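Local atomic coordinates of 3-oxosteroid 1-dehydrogenase (Sterolibacterium denitrificans, PDB entry 7P18), a protein that probably catalyses the FAD-dependent 1,2-dehydrogenation of 3-oxosteroids to 3-oxo-Delta(1)-steroids, passing the electrons on to an acceptor. Residues 54-59 against 128-133; 188-193 against 201-206; 327-332 against 414-419; 439-444 against 479-484. All blocks are in the same frame, centred on the assembly; numbering follows the deposited sequence.

Interaction 1: 54-59 against 128-133; sequences WIPNNS and GGRTME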
loop_
_atom_site.group_PDB
_atom_site.type_symbol
_atom_site.label_atom_id
_atom_site.label_comp_id
_atom_site.label_asym_id
_atom_site.label_seq_id
_atom_site.Cartn_x
_atom_site.Cartn_y
_atom_site.Cartn_z
ATOM N N TRP A 54 -2.194 -4.658 -9.455
ATOM C CA TRP A 54 -2.234 -6.110 -9.706
ATOM C C TRP A 54 -3.257 -6.367 -10.819
ATOM O O TRP A 54 -4.459 -6.264 -10.571
ATOM C CB TRP A 54 -2.556 -6.874 -8.433
ATOM C CG TRP A 54 -2.492 -8.353 -8.603
ATOM C CD1 TRP A 54 -1.366 -9.120 -8.653
ATOM C CD2 TRP A 54 -3.601 -9.261 -8.699
ATOM N NE1 TRP A 54 -1.702 -10.432 -8.724
ATOM C CE2 TRP A 54 -3.065 -10.551 -8.792
ATOM C CE3 TRP A 54 -4.987 -9.106 -8.726
ATOM C CZ2 TRP A 54 -3.859 -11.690 -8.929
ATOM C CZ3 TRP A 54 -5.776 -10.231 -8.839
ATOM C CH2 TRP A 54 -5.219 -11.504 -8.953
ATOM N N ILE A 55 -2.753 -6.617 -12.023
ATOM C CA ILE A 55 -3.570 -6.625 -13.266
ATOM C C ILE A 55 -3.412 -7.997 -13.903
ATOM O O ILE A 55 -2.554 -8.230 -14.757
ATOM C CB ILE A 55 -3.172 -5.491 -14.239
ATOM C CG1 ILE A 55 -2.998 -4.137 -13.553
ATOM C CG2 ILE A 55 -4.190 -5.421 -15.379
ATOM C CD1 ILE A 55 -4.300 -3.508 -13.047
ATOM N N PRO A 56 -4.293 -8.947 -13.563
ATOM C CA PRO A 56 -4.212 -10.259 -14.195
ATOM C C PRO A 56 -4.453 -10.065 -15.703
ATOM O O PRO A 56 -5.257 -9.253 -16.079
ATOM C CB PRO A 56 -5.295 -11.084 -13.510
ATOM C CG PRO A 56 -5.561 -10.313 -12.210
ATOM C CD PRO A 56 -5.375 -8.858 -12.562
ATOM N N ASN A 57 -3.757 -10.878 -16.489
ATOM C CA ASN A 57 -3.994 -11.036 -17.944
ATOM C C ASN A 57 -3.756 -9.696 -18.637
ATOM O O ASN A 57 -4.450 -9.399 -19.673
ATOM C CB ASN A 57 -5.387 -11.585 -18.218
ATOM C CG ASN A 57 -5.520 -12.200 -19.603
ATOM O OD1 ASN A 57 -4.530 -12.667 -20.232
ATOM N ND2 ASN A 57 -6.767 -12.238 -20.041
ATOM N N ASN A 58 -2.850 -8.863 -18.112
ATOM C CA ASN A 58 -2.524 -7.589 -18.814
ATOM C C ASN A 58 -1.799 -7.962 -20.126
ATOM O O ASN A 58 -1.137 -9.049 -20.201
ATOM C CB ASN A 58 -1.743 -6.616 -17.929
ATOM C CG ASN A 58 -0.347 -7.069 -17.610
ATOM O OD1 ASN A 58 0.520 -7.008 -18.490
ATOM N ND2 ASN A 58 -0.116 -7.545 -16.377
ATOM N N SER A 59 -1.859 -7.029 -21.090
ATOM C CA SER A 59 -1.391 -7.182 -22.494
ATOM C C SER A 59 0.133 -7.311 -22.583
ATOM O O SER A 59 0.628 -7.659 -23.667
ATOM C CB SER A 59 -1.895 -6.024 -23.340
ATOM O OG SER A 59 -1.223 -4.804 -23.004
ATOM N N GLY A 128 4.777 -14.464 -11.898
ATOM C CA GLY A 128 5.208 -13.090 -12.189
ATOM C C GLY A 128 4.277 -12.433 -13.165
ATOM O O GLY A 128 3.410 -13.121 -13.711
ATOM N N GLY A 129 4.396 -11.133 -13.331
ATOM C CA GLY A 129 3.859 -10.452 -14.513
ATOM C C GLY A 129 2.474 -9.863 -14.302
ATOM O O GLY A 129 2.123 -9.004 -15.103
ATOM N N ARG A 130 1.684 -10.293 -13.296
ATOM C CA ARG A 130 0.362 -9.641 -13.061
ATOM C C ARG A 130 0.556 -8.273 -12.397
ATOM O O ARG A 130 -0.140 -7.316 -12.754
ATOM C CB ARG A 130 -0.552 -10.534 -12.214
ATOM C CG ARG A 130 -0.930 -11.862 -12.849
ATOM C CD ARG A 130 -1.976 -12.566 -12.003
ATOM N NE ARG A 130 -2.674 -13.616 -12.722
ATOM C CZ ARG A 130 -3.239 -14.693 -12.168
ATOM N NH1 ARG A 130 -3.171 -14.934 -10.860
ATOM N NH2 ARG A 130 -3.920 -15.524 -12.942
ATOM N N THR A 131 1.476 -8.178 -11.446
ATOM C CA THR A 131 1.909 -6.901 -10.835
ATOM C C THR A 131 2.531 -6.014 -11.927
ATOM O O THR A 131 3.369 -6.523 -12.668
ATOM C CB THR A 131 2.882 -7.138 -9.682
ATOM O OG1 THR A 131 2.239 -7.856 -8.627
ATOM C CG2 THR A 131 3.430 -5.824 -9.175
ATOM N N MET A 132 2.116 -4.756 -11.974
ATOM C CA MET A 132 2.624 -3.710 -12.884
ATOM C C MET A 132 3.016 -2.476 -12.069
ATOM O O MET A 132 2.397 -2.218 -10.984
ATOM C CB MET A 132 1.592 -3.324 -13.941
ATOM C CG MET A 132 0.964 -4.508 -14.707
ATOM S SD MET A 132 -0.171 -3.936 -16.007
ATOM C CE MET A 132 0.993 -3.558 -17.311
ATOM N N GLU A 133 3.997 -1.731 -12.583
ATOM C CA GLU A 133 4.469 -0.496 -11.912
ATOM C C GLU A 133 4.722 0.609 -12.935
ATOM O O GLU A 133 4.786 0.362 -14.159
ATOM C CB GLU A 133 5.706 -0.825 -11.098
ATOM C CG GLU A 133 6.985 -0.977 -11.936
ATOM C CD GLU A 133 8.233 -0.883 -11.081
ATOM O OE1 GLU A 133 8.242 -0.033 -10.108
ATOM O OE2 GLU A 133 9.152 -1.704 -11.332
#
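Asn58 and Ile55 reach across to the backbone carbonyls of Gly129 and Arg130 and give this buried contact its two direct hydrogen bonds. The amide ND2 of Asn58 donates to Gly129 O at 3.0 Å, and its second bond goes back within its own loop to Ile55 O, also at 3.0 Å; both acceptors lie near the amide plane, so the two bonds together fix the rotation of the group. Its OD1 accepts from Gln60 N. Replacing Asn58 by an alanine would probably leave Gly129 O without this donor and free the Ile55-Asn58 type II turn from its side-chain tie. Ile55 N donates to Arg130 O (2.8 Å, 162°), with the nitrogen above the carbonyl plane. This bond sits beside the antiparallel, non-hydrogen-bonded pair of Trp54 and Thr131, where strand 53-54 joins strand 131-138 in a small sheet close to the flavin and the bound steroid. Beyond it the chain of Arg130, extended from CG to NE, runs alongside the Trp54 ring, Arg130 CD lying 3.7 Å from Trp54 CZ2, with guanidinium and ring 83° apart. Asp117 takes both Trp54 NE1 and Arg130 NH1, Asp65 pairs with Arg130 NH2, and Thr131 OG1 is bonded to Ala539 O. Met132 meets Asn58 tip to tip, its SD 3.5 Å from Asn58 CG, while Ile55 CG1 approaches the same sulphur to 3.7 Å.

Interaction 2: 188-193 against 201-206; sequences GRYYLD and RHDRKR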
loop_
_atom_site.group_PDB
_atom_site.type_symbol
_atom_site.label_atom_id
_atom_site.label_comp_id
_atom_site.label_asym_id
_atom_site.label_seq_id
_atom_site.Cartn_x
_atom_site.Cartn_y
_atom_site.Cartn_z
ATOM N N GLY A 188 24.133 8.951 -10.583
ATOM C CA GLY A 188 24.638 9.635 -11.783
ATOM C C GLY A 188 23.618 10.582 -12.373
ATOM O O GLY A 188 23.904 11.799 -12.411
ATOM N N ARG A 189 22.468 10.057 -12.815
ATOM C CA ARG A 189 21.381 10.837 -13.478
ATOM C C ARG A 189 21.040 12.058 -12.607
ATOM O O ARG A 189 20.869 13.151 -13.169
ATOM C CB ARG A 189 20.141 9.945 -13.664
ATOM C CG ARG A 189 19.024 10.554 -14.499
ATOM C CD ARG A 189 17.709 9.808 -14.329
ATOM N NE ARG A 189 17.236 9.912 -12.950
ATOM C CZ ARG A 189 17.041 8.888 -12.125
ATOM N NH1 ARG A 189 17.229 7.642 -12.542
ATOM N NH2 ARG A 189 16.629 9.113 -10.886
ATOM N N TYR A 190 20.933 11.835 -11.290
ATOM C CA TYR A 190 20.483 12.805 -10.248
ATOM C C TYR A 190 21.445 14.012 -10.201
ATOM O O TYR A 190 20.999 15.179 -10.335
ATOM C CB TYR A 190 20.392 12.089 -8.895
ATOM C CG TYR A 190 20.065 12.973 -7.715
ATOM C CD1 TYR A 190 21.053 13.708 -7.074
ATOM C CD2 TYR A 190 18.768 13.079 -7.235
ATOM C CE1 TYR A 190 20.756 14.537 -6.006
ATOM C CE2 TYR A 190 18.458 13.895 -6.157
ATOM C CZ TYR A 190 19.457 14.633 -5.547
ATOM O OH TYR A 190 19.166 15.437 -4.489
ATOM N N TYR A 191 22.739 13.742 -10.045
ATOM C CA TYR A 191 23.781 14.791 -9.887
ATOM C C TYR A 191 23.969 15.532 -11.211
ATOM O O TYR A 191 24.164 16.749 -11.166
ATOM C CB TYR A 191 25.036 14.193 -9.267
ATOM C CG TYR A 191 24.871 13.925 -7.790
ATOM C CD1 TYR A 191 24.717 14.971 -6.893
ATOM C CD2 TYR A 191 24.891 12.641 -7.278
ATOM C CE1 TYR A 191 24.555 14.750 -5.534
ATOM C CE2 TYR A 191 24.725 12.398 -5.921
ATOM C CZ TYR A 191 24.564 13.458 -5.041
ATOM O OH TYR A 191 24.427 13.246 -3.694
ATOM N N LEU A 192 23.823 14.865 -12.352
ATOM C CA LEU A 192 24.069 15.493 -13.676
ATOM C C LEU A 192 22.801 16.187 -14.187
ATOM O O LEU A 192 22.814 16.684 -15.342
ATOM C CB LEU A 192 24.586 14.416 -14.630
ATOM C CG LEU A 192 25.675 13.517 -14.029
ATOM C CD1 LEU A 192 26.378 12.713 -15.112
ATOM C CD2 LEU A 192 26.691 14.311 -13.210
ATOM N N ASP A 193 21.751 16.262 -13.361
ATOM C CA ASP A 193 20.445 16.867 -13.740
ATOM C C ASP A 193 20.529 18.365 -13.437
ATOM O O ASP A 193 19.770 18.844 -12.571
ATOM C CB ASP A 193 19.299 16.172 -12.991
ATOM C CG ASP A 193 17.930 16.372 -13.615
ATOM O OD1 ASP A 193 17.879 16.841 -14.767
ATOM O OD2 ASP A 193 16.919 16.060 -12.935
ATOM N N ARG A 201 16.363 20.102 -4.368
ATOM C CA ARG A 201 17.098 18.922 -3.828
ATOM C C ARG A 201 16.287 17.621 -4.041
ATOM O O ARG A 201 16.824 16.543 -3.749
ATOM C CB ARG A 201 17.407 19.124 -2.344
ATOM C CG ARG A 201 18.024 20.485 -2.034
ATOM C CD ARG A 201 18.799 20.555 -0.725
ATOM N NE ARG A 201 19.869 19.571 -0.638
ATOM C CZ ARG A 201 21.021 19.609 -1.317
ATOM N NH1 ARG A 201 21.285 20.598 -2.157
ATOM N NH2 ARG A 201 21.916 18.647 -1.153
ATOM N N HIS A 202 15.026 17.714 -4.475
ATOM C CA HIS A 202 14.172 16.553 -4.870
ATOM C C HIS A 202 14.582 16.077 -6.265
ATOM O O HIS A 202 14.763 16.933 -7.158
ATOM C CB HIS A 202 12.688 16.945 -4.903
ATOM C CG HIS A 202 12.122 17.305 -3.573
ATOM N ND1 HIS A 202 12.282 16.494 -2.464
ATOM C CD2 HIS A 202 11.361 18.351 -3.188
ATOM C CE1 HIS A 202 11.657 17.036 -1.436
ATOM N NE2 HIS A 202 11.083 18.191 -1.865
ATOM N N ASP A 203 14.667 14.759 -6.466
ATOM C CA ASP A 203 14.830 14.193 -7.827
ATOM C C ASP A 203 13.635 14.660 -8.643
ATOM O O ASP A 203 12.477 14.545 -8.168
ATOM C CB ASP A 203 14.981 12.672 -7.781
ATOM C CG ASP A 203 15.438 12.037 -9.073
ATOM O OD1 ASP A 203 15.413 12.718 -10.127
ATOM O OD2 ASP A 203 15.747 10.829 -9.012
ATOM N N ARG A 204 13.922 15.241 -9.797
ATOM C CA ARG A 204 12.939 15.644 -10.824
ATOM C C ARG A 204 12.161 14.407 -11.330
ATOM O O ARG A 204 10.979 14.546 -11.737
ATOM C CB ARG A 204 13.711 16.275 -11.983
ATOM C CG ARG A 204 12.832 16.708 -13.140
ATOM C CD ARG A 204 13.569 17.673 -14.037
ATOM N NE ARG A 204 14.612 17.001 -14.768
ATOM C CZ ARG A 204 14.477 16.507 -15.988
ATOM N NH1 ARG A 204 13.326 16.591 -16.631
ATOM N NH2 ARG A 204 15.508 15.919 -16.563
ATOM N N LYS A 205 12.866 13.296 -11.444
ATOM C CA LYS A 205 12.283 11.981 -11.798
ATOM C C LYS A 205 11.645 11.412 -10.537
ATOM O O LYS A 205 12.328 11.328 -9.472
ATOM C CB LYS A 205 13.325 11.011 -12.353
ATOM C CG LYS A 205 14.031 11.469 -13.621
ATOM C CD LYS A 205 13.090 11.711 -14.738
ATOM C CE LYS A 205 13.799 12.163 -15.987
ATOM N NZ LYS A 205 12.951 11.931 -17.176
ATOM N N ARG A 206 10.384 11.022 -10.659
ATOM C CA ARG A 206 9.640 10.360 -9.563
ATOM C C ARG A 206 9.410 8.891 -9.943
ATOM O O ARG A 206 9.213 8.577 -11.120
ATOM C CB ARG A 206 8.344 11.140 -9.310
ATOM C CG ARG A 206 8.472 12.655 -9.196
ATOM C CD ARG A 206 9.525 13.120 -8.209
ATOM N NE ARG A 206 9.363 12.591 -6.871
ATOM C CZ ARG A 206 10.318 12.508 -5.941
ATOM N NH1 ARG A 206 11.554 12.917 -6.175
ATOM N NH2 ARG A 206 10.033 12.000 -4.755
HETATM O O HOH W 1 16.730 15.293 -10.496
#
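An Asx turn at Asp203, facing the C-terminal end of helix 179-191, is the centre of this partly buried contact: Asp203 OD1 accepts from Lys205 N at 2.9 Å, the nitrogen standing above the carboxylate plane. The other oxygen, OD2, receives Arg189 NH2 at 2.7 Å on its syn lone pair. Guanidinium and carboxylate are only 15° apart, so this salt bridge is nearly coplanar although the N-H...O angle is a bent 135°. Ser163 adds a second partner to each end, its N donating to Asp203 OD2 and its O accepting from Arg189 NH2. The turn leads directly into strand 205-206, which pairs antiparallel with strand 131-138, and the contact thereby binds the helix end to the edge of that sheet. The Tyr190 ring meets Asp203 CB at its edge, Tyr190 CD2 lying 3.8 Å from that carbon, and its hydroxyl donates to Arg201 O at 2.7 Å. Past the helix, Asp193, its CG anti to the backbone N (chi1 -161°), is held side-on by Arg204: NE reaches OD2 at 3.1 Å on the syn lone pair, and NH2 reaches OD1 at 3.1 Å. The remaining nitrogen, NH1, is salt-bridged to Asp138. A water donates to Asp193 OD2 at 2.6 Å and accepts from Arg204 N, adding a second link between these two residues.

Interaction 3: 327-332 against 414-419; sequences HVPGEA and GKVYWR
Val416 has CG1 anti to its backbone N (chi1 170°), which sets CG2 beside that nitrogen and against Pro329, where CG2 and CD are 3.4 Å apart, tighter than usual van der Waals contact. The same methyl lies 3.7 Å from His327 O, so it touches both that carbonyl and the proline ring. Lys415 CB meets Pro329 CG at 3.8 Å, while the far end of the lysine chain leads away from the loop. The proline thus touches two successive residues, one ring carbon to each. His327 places CG anti to its backbone N (chi1 165°), and the imidazole edge faces Lys415 O, with CD2 4.1 Å from that oxygen. No direct hydrogen bond joins the segments. Instead, one water stands between two backbone acceptors, 2.7 Å from His327 O and 2.6 Å from Lys415 O, and can donate to either, so a carbonyl pair that could not bond to each other is bridged by solvent. The type II turn from Val328 to Glu331, closed by Glu331 N to Val328 O at 3.0 Å, carries the proline at its second position. This turn follows strand 320-326 and precedes strand 335-336, while 414-419 runs into strand 418-420; strands 320-326 and 418-420 both pair with strand 486-502, and Trp418 packs on helix 423-430.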
loop_
_atom_site.group_PDB
_atom_site.type_symbol
_atom_site.label_atom_id
_atom_site.label_comp_id
_atom_site.label_asym_id
_atom_site.label_seq_id
_atom_site.Cartn_x
_atom_site.Cartn_y
_atom_site.Cartn_z
ATOM N N HIS A 327 8.647 2.427 14.476
ATOM C CA HIS A 327 8.646 3.822 14.959
ATOM C C HIS A 327 10.008 4.428 14.589
ATOM O O HIS A 327 11.060 3.772 14.859
ATOM C CB HIS A 327 8.407 3.878 16.457
ATOM C CG HIS A 327 8.747 5.202 17.038
ATOM N ND1 HIS A 327 7.977 6.321 16.831
ATOM C CD2 HIS A 327 9.810 5.585 17.772
ATOM C CE1 HIS A 327 8.565 7.349 17.409
ATOM N NE2 HIS A 327 9.688 6.924 17.993
ATOM N N VAL A 328 9.967 5.572 13.951
ATOM C CA VAL A 328 11.156 6.428 13.706
ATOM C C VAL A 328 10.952 7.762 14.396
ATOM O O VAL A 328 10.050 8.517 14.033
ATOM C CB VAL A 328 11.419 6.629 12.217
ATOM C CG1 VAL A 328 12.671 7.461 11.992
ATOM C CG2 VAL A 328 11.541 5.273 11.539
ATOM N N PRO A 329 11.845 8.137 15.339
ATOM C CA PRO A 329 11.719 9.445 16.016
ATOM C C PRO A 329 11.607 10.601 15.016
ATOM O O PRO A 329 12.302 10.650 14.039
ATOM C CB PRO A 329 12.984 9.542 16.882
ATOM C CG PRO A 329 13.368 8.082 17.119
ATOM C CD PRO A 329 12.983 7.352 15.840
ATOM N N GLY A 330 10.673 11.508 15.276
ATOM C CA GLY A 330 10.527 12.703 14.455
ATOM C C GLY A 330 9.691 12.438 13.224
ATOM O O GLY A 330 9.398 13.410 12.549
ATOM N N GLU A 331 9.272 11.193 12.950
ATOM C CA GLU A 331 8.489 10.907 11.711
ATOM C C GLU A 331 7.032 10.607 12.093
ATOM O O GLU A 331 6.783 9.826 13.006
ATOM C CB GLU A 331 9.187 9.816 10.906
ATOM C CG GLU A 331 10.436 10.336 10.232
ATOM C CD GLU A 331 11.139 9.351 9.316
ATOM O OE1 GLU A 331 10.565 8.257 9.041
ATOM O OE2 GLU A 331 12.282 9.650 8.911
ATOM N N ALA A 332 6.099 11.270 11.421
ATOM C CA ALA A 332 4.659 11.215 11.739
ATOM C C ALA A 332 4.099 9.807 11.448
ATOM O O ALA A 332 3.152 9.403 12.139
ATOM C CB ALA A 332 3.940 12.291 10.958
ATOM N N GLY A 414 17.747 2.273 21.506
ATOM C CA GLY A 414 16.553 2.120 22.342
ATOM C C GLY A 414 15.329 2.794 21.750
ATOM O O GLY A 414 14.280 2.787 22.423
ATOM N N LYS A 415 15.416 3.348 20.535
ATOM C CA LYS A 415 14.232 3.978 19.868
ATOM C C LYS A 415 13.881 3.231 18.562
ATOM O O LYS A 415 12.707 2.813 18.413
ATOM C CB LYS A 415 14.524 5.445 19.570
ATOM C CG LYS A 415 15.089 6.256 20.732
ATOM C CD LYS A 415 14.145 6.435 21.875
ATOM C CE LYS A 415 14.727 7.330 22.959
ATOM N NZ LYS A 415 13.750 7.468 24.056
ATOM N N VAL A 416 14.865 3.051 17.677
ATOM C CA VAL A 416 14.695 2.321 16.371
ATOM C C VAL A 416 15.285 0.910 16.496
ATOM O O VAL A 416 14.762 -0.046 15.901
ATOM C CB VAL A 416 15.334 3.124 15.238
ATOM C CG1 VAL A 416 15.393 2.309 13.953
ATOM C CG2 VAL A 416 14.646 4.450 15.020
ATOM N N TYR A 417 16.327 0.718 17.306
ATOM C CA TYR A 417 16.925 -0.623 17.489
ATOM C C TYR A 417 17.502 -0.728 18.894
ATOM O O TYR A 417 17.897 0.305 19.466
ATOM C CB TYR A 417 17.996 -0.888 16.413
ATOM C CG TYR A 417 19.202 -0.001 16.582
ATOM C CD1 TYR A 417 19.224 1.284 16.083
ATOM C CD2 TYR A 417 20.271 -0.414 17.362
ATOM C CE1 TYR A 417 20.274 2.149 16.341
ATOM C CE2 TYR A 417 21.344 0.429 17.599
ATOM C CZ TYR A 417 21.342 1.722 17.112
ATOM O OH TYR A 417 22.405 2.572 17.369
ATOM N N TRP A 418 17.524 -1.954 19.414
ATOM C CA TRP A 418 18.245 -2.325 20.655
ATOM C C TRP A 418 19.442 -3.198 20.255
ATOM O O TRP A 418 19.314 -3.968 19.274
ATOM C CB TRP A 418 17.301 -3.021 21.624
ATOM C CG TRP A 418 16.211 -2.145 22.163
ATOM C CD1 TRP A 418 16.115 -1.642 23.436
ATOM C CD2 TRP A 418 15.013 -1.724 21.481
ATOM N NE1 TRP A 418 14.966 -0.914 23.577
ATOM C CE2 TRP A 418 14.282 -0.914 22.390
ATOM C CE3 TRP A 418 14.513 -1.866 20.179
ATOM C CZ2 TRP A 418 13.066 -0.327 22.049
ATOM C CZ3 TRP A 418 13.302 -1.301 19.850
ATOM C CH2 TRP A 418 12.599 -0.520 20.770
ATOM N N ARG A 419 20.565 -3.058 20.961
ATOM C CA ARG A 419 21.853 -3.708 20.599
ATOM C C ARG A 419 22.444 -4.313 21.872
ATOM O O ARG A 419 22.277 -3.718 22.954
ATOM C CB ARG A 419 22.745 -2.689 19.882
ATOM C CG ARG A 419 24.081 -3.256 19.425
ATOM C CD ARG A 419 25.008 -2.214 18.826
ATOM N NE ARG A 419 25.365 -1.279 19.891
ATOM C CZ ARG A 419 25.297 0.039 19.838
ATOM N NH1 ARG A 419 24.936 0.667 18.733
ATOM N NH2 ARG A 419 25.588 0.743 20.916
HETATM O O HOH W 2 11.107 1.719 16.663
#

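Interaction 4: 439-444 against 479-484; sequences QSVELN and APIGKP
Helix 434-450 presents residues 439-444, somewhat more than one and a half turns, to an irregular segment, 479-484, with backbones closest at Val441 and Ile481, whose CA atoms are 6.4 Å apart; the CA atoms of Asn444 and Pro480 come next. Val441 and Asn444, three residues apart on the helix, both direct their side chains at the loop. Asn444 has CG anti to its backbone N (chi1 171°), and its ND2 donates to Ala479 O at 2.9 Å, the N-H...O angle being 163°. The acceptor lies close to the amide plane, while the donor is tilted 28° from the carbonyl plane. On the other branch, OD1 is 2.8 Å from a water able to donate to it; the water in turn accepts from Ala479 N at 3.2 Å, so amide and water together address both backbone polar groups of Ala479. Ile481 crosses both helix side chains at about a right angle: CD1 comes within 3.6 Å of Asn444 ND2, and CB stands 4.0 Å from Val441 CG1. That CG1 also approaches Ile481 O to 3.4 Å. Ile347 of strand 347-349 touches Ile481 and Asn444. A leucine in place of Asn444 would probably leave Ala479 O without its amide donor and the bridging water without its OD1 partner. The contact thus mixes one straight amide-to-carbonyl bond and a water link at Ala479 with chiefly apolar contact at Ile481, whose own N is held by Asn445 OD1.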
loop_
_atom_site.group_PDB
_atom_site.type_symbol
_atom_site.label_atom_id
_atom_site.label_comp_id
_atom_site.label_asym_id
_atom_site.label_seq_id
_atom_site.Cartn_x
_atom_site.Cartn_y
_atom_site.Cartn_z
ATOM N N GLN A 439 16.434 -20.822 22.342
ATOM C CA GLN A 439 15.870 -22.013 21.655
ATOM C C GLN A 439 15.539 -21.658 20.192
ATOM O O GLN A 439 15.933 -22.426 19.278
ATOM C CB GLN A 439 14.662 -22.549 22.424
ATOM C CG GLN A 439 14.012 -23.751 21.747
ATOM C CD GLN A 439 14.866 -25.002 21.836
ATOM O OE1 GLN A 439 14.925 -25.647 22.882
ATOM N NE2 GLN A 439 15.550 -25.353 20.748
ATOM N N SER A 440 14.918 -20.498 19.950
ATOM C CA SER A 440 14.505 -20.061 18.589
ATOM C C SER A 440 15.737 -19.843 17.714
ATOM O O SER A 440 15.700 -20.251 16.518
ATOM C CB SER A 440 13.611 -18.840 18.666
ATOM O OG SER A 440 12.435 -19.219 19.353
ATOM N N VAL A 441 16.810 -19.276 18.276
ATOM C CA VAL A 441 18.058 -19.042 17.514
ATOM C C VAL A 441 18.714 -20.399 17.192
ATOM O O VAL A 441 19.155 -20.570 16.036
ATOM C CB VAL A 441 19.001 -18.069 18.238
ATOM C CG1 VAL A 441 20.389 -18.087 17.600
ATOM C CG2 VAL A 441 18.432 -16.655 18.254
ATOM N N GLU A 442 18.777 -21.316 18.161
ATOM C CA GLU A 442 19.360 -22.681 17.945
ATOM C C GLU A 442 18.590 -23.402 16.824
ATOM O O GLU A 442 19.236 -23.954 15.923
ATOM C CB GLU A 442 19.368 -23.476 19.245
ATOM C CG GLU A 442 20.450 -23.022 20.203
ATOM C CD GLU A 442 20.408 -23.644 21.597
ATOM O OE1 GLU A 442 19.373 -24.281 21.943
ATOM O OE2 GLU A 442 21.407 -23.479 22.344
ATOM N N LEU A 443 17.253 -23.363 16.842
ATOM C CA LEU A 443 16.411 -23.989 15.778
ATOM C C LEU A 443 16.692 -23.325 14.425
ATOM O O LEU A 443 16.789 -24.043 13.424
ATOM C CB LEU A 443 14.932 -23.908 16.163
ATOM C CG LEU A 443 14.516 -24.836 17.304
ATOM C CD1 LEU A 443 13.084 -24.582 17.741
ATOM C CD2 LEU A 443 14.671 -26.300 16.913
ATOM N N ASN A 444 16.804 -22.000 14.393
ATOM C CA ASN A 444 17.066 -21.240 13.149
ATOM C C ASN A 444 18.368 -21.760 12.530
ATOM O O ASN A 444 18.431 -21.983 11.300
ATOM C CB ASN A 444 17.207 -19.744 13.426
ATOM C CG ASN A 444 17.681 -18.961 12.233
ATOM O OD1 ASN A 444 16.865 -18.604 11.379
ATOM N ND2 ASN A 444 18.984 -18.696 12.147
ATOM N N ALA A 479 19.571 -17.982 7.167
ATOM C CA ALA A 479 21.026 -17.962 7.508
ATOM C C ALA A 479 21.186 -18.060 9.014
ATOM O O ALA A 479 20.275 -17.718 9.778
ATOM C CB ALA A 479 21.733 -16.742 6.934
ATOM N N PRO A 480 22.363 -18.526 9.494
ATOM C CA PRO A 480 22.645 -18.545 10.925
ATOM C C PRO A 480 22.613 -17.181 11.614
ATOM O O PRO A 480 22.916 -16.181 11.004
ATOM C CB PRO A 480 24.099 -19.089 11.021
ATOM C CG PRO A 480 24.330 -19.817 9.717
ATOM C CD PRO A 480 23.471 -19.095 8.696
ATOM N N ILE A 481 22.266 -17.205 12.894
ATOM C CA ILE A 481 22.334 -16.042 13.815
ATOM C C ILE A 481 23.383 -16.404 14.875
ATOM O O ILE A 481 23.117 -17.333 15.660
ATOM C CB ILE A 481 20.954 -15.756 14.423
ATOM C CG1 ILE A 481 19.932 -15.367 13.351
ATOM C CG2 ILE A 481 21.097 -14.693 15.507
ATOM C CD1 ILE A 481 18.485 -15.492 13.820
ATOM N N GLY A 482 24.553 -15.767 14.829
ATOM C CA GLY A 482 25.646 -16.132 15.761
ATOM C C GLY A 482 26.835 -15.183 15.785
ATOM O O GLY A 482 27.807 -15.520 16.487
ATOM N N LYS A 483 26.815 -14.046 15.100
ATOM C CA LYS A 483 27.941 -13.085 15.145
ATOM C C LYS A 483 27.493 -11.809 15.853
ATOM O O LYS A 483 26.693 -11.041 15.308
ATOM C CB LYS A 483 28.454 -12.792 13.739
ATOM C CG LYS A 483 29.516 -11.698 13.589
ATOM C CD LYS A 483 29.900 -11.577 12.127
ATOM C CE LYS A 483 30.524 -10.266 11.693
ATOM N NZ LYS A 483 31.834 -10.033 12.341
ATOM N N PRO A 484 28.047 -11.522 17.054
ATOM C CA PRO A 484 27.714 -10.303 17.790
ATOM C C PRO A 484 28.118 -9.053 17.034
ATOM O O PRO A 484 28.988 -9.093 16.159
ATOM C CB PRO A 484 28.509 -10.403 19.104
ATOM C CG PRO A 484 28.957 -11.839 19.212
ATOM C CD PRO A 484 28.961 -12.400 17.807
HETATM O O HOH W 3 17.146 -17.129 8.991
#

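From the N terminus, the four contacts follow in series, each closing its own loop before the next opens, so none nests in or crosses another. Interaction 1 closes a loop of 68 residues, about half of them helical, and interaction 2 a short one of seven. Both reach the same antiparallel sheet, through neighbouring strands 131-138 and 205-206, though their nearest atoms are about 9 Å apart. Interaction 3 spans 81 residues, bringing the loop between strands 320-326 and 335-336 against the run into strand 418-420, and lies across the chain's centre from interaction 1. Interaction 4, closing 34 residues, joins helix 434-450 to the lead-in of strand 486-502; its nearest atoms are about 7 Å from interaction 3.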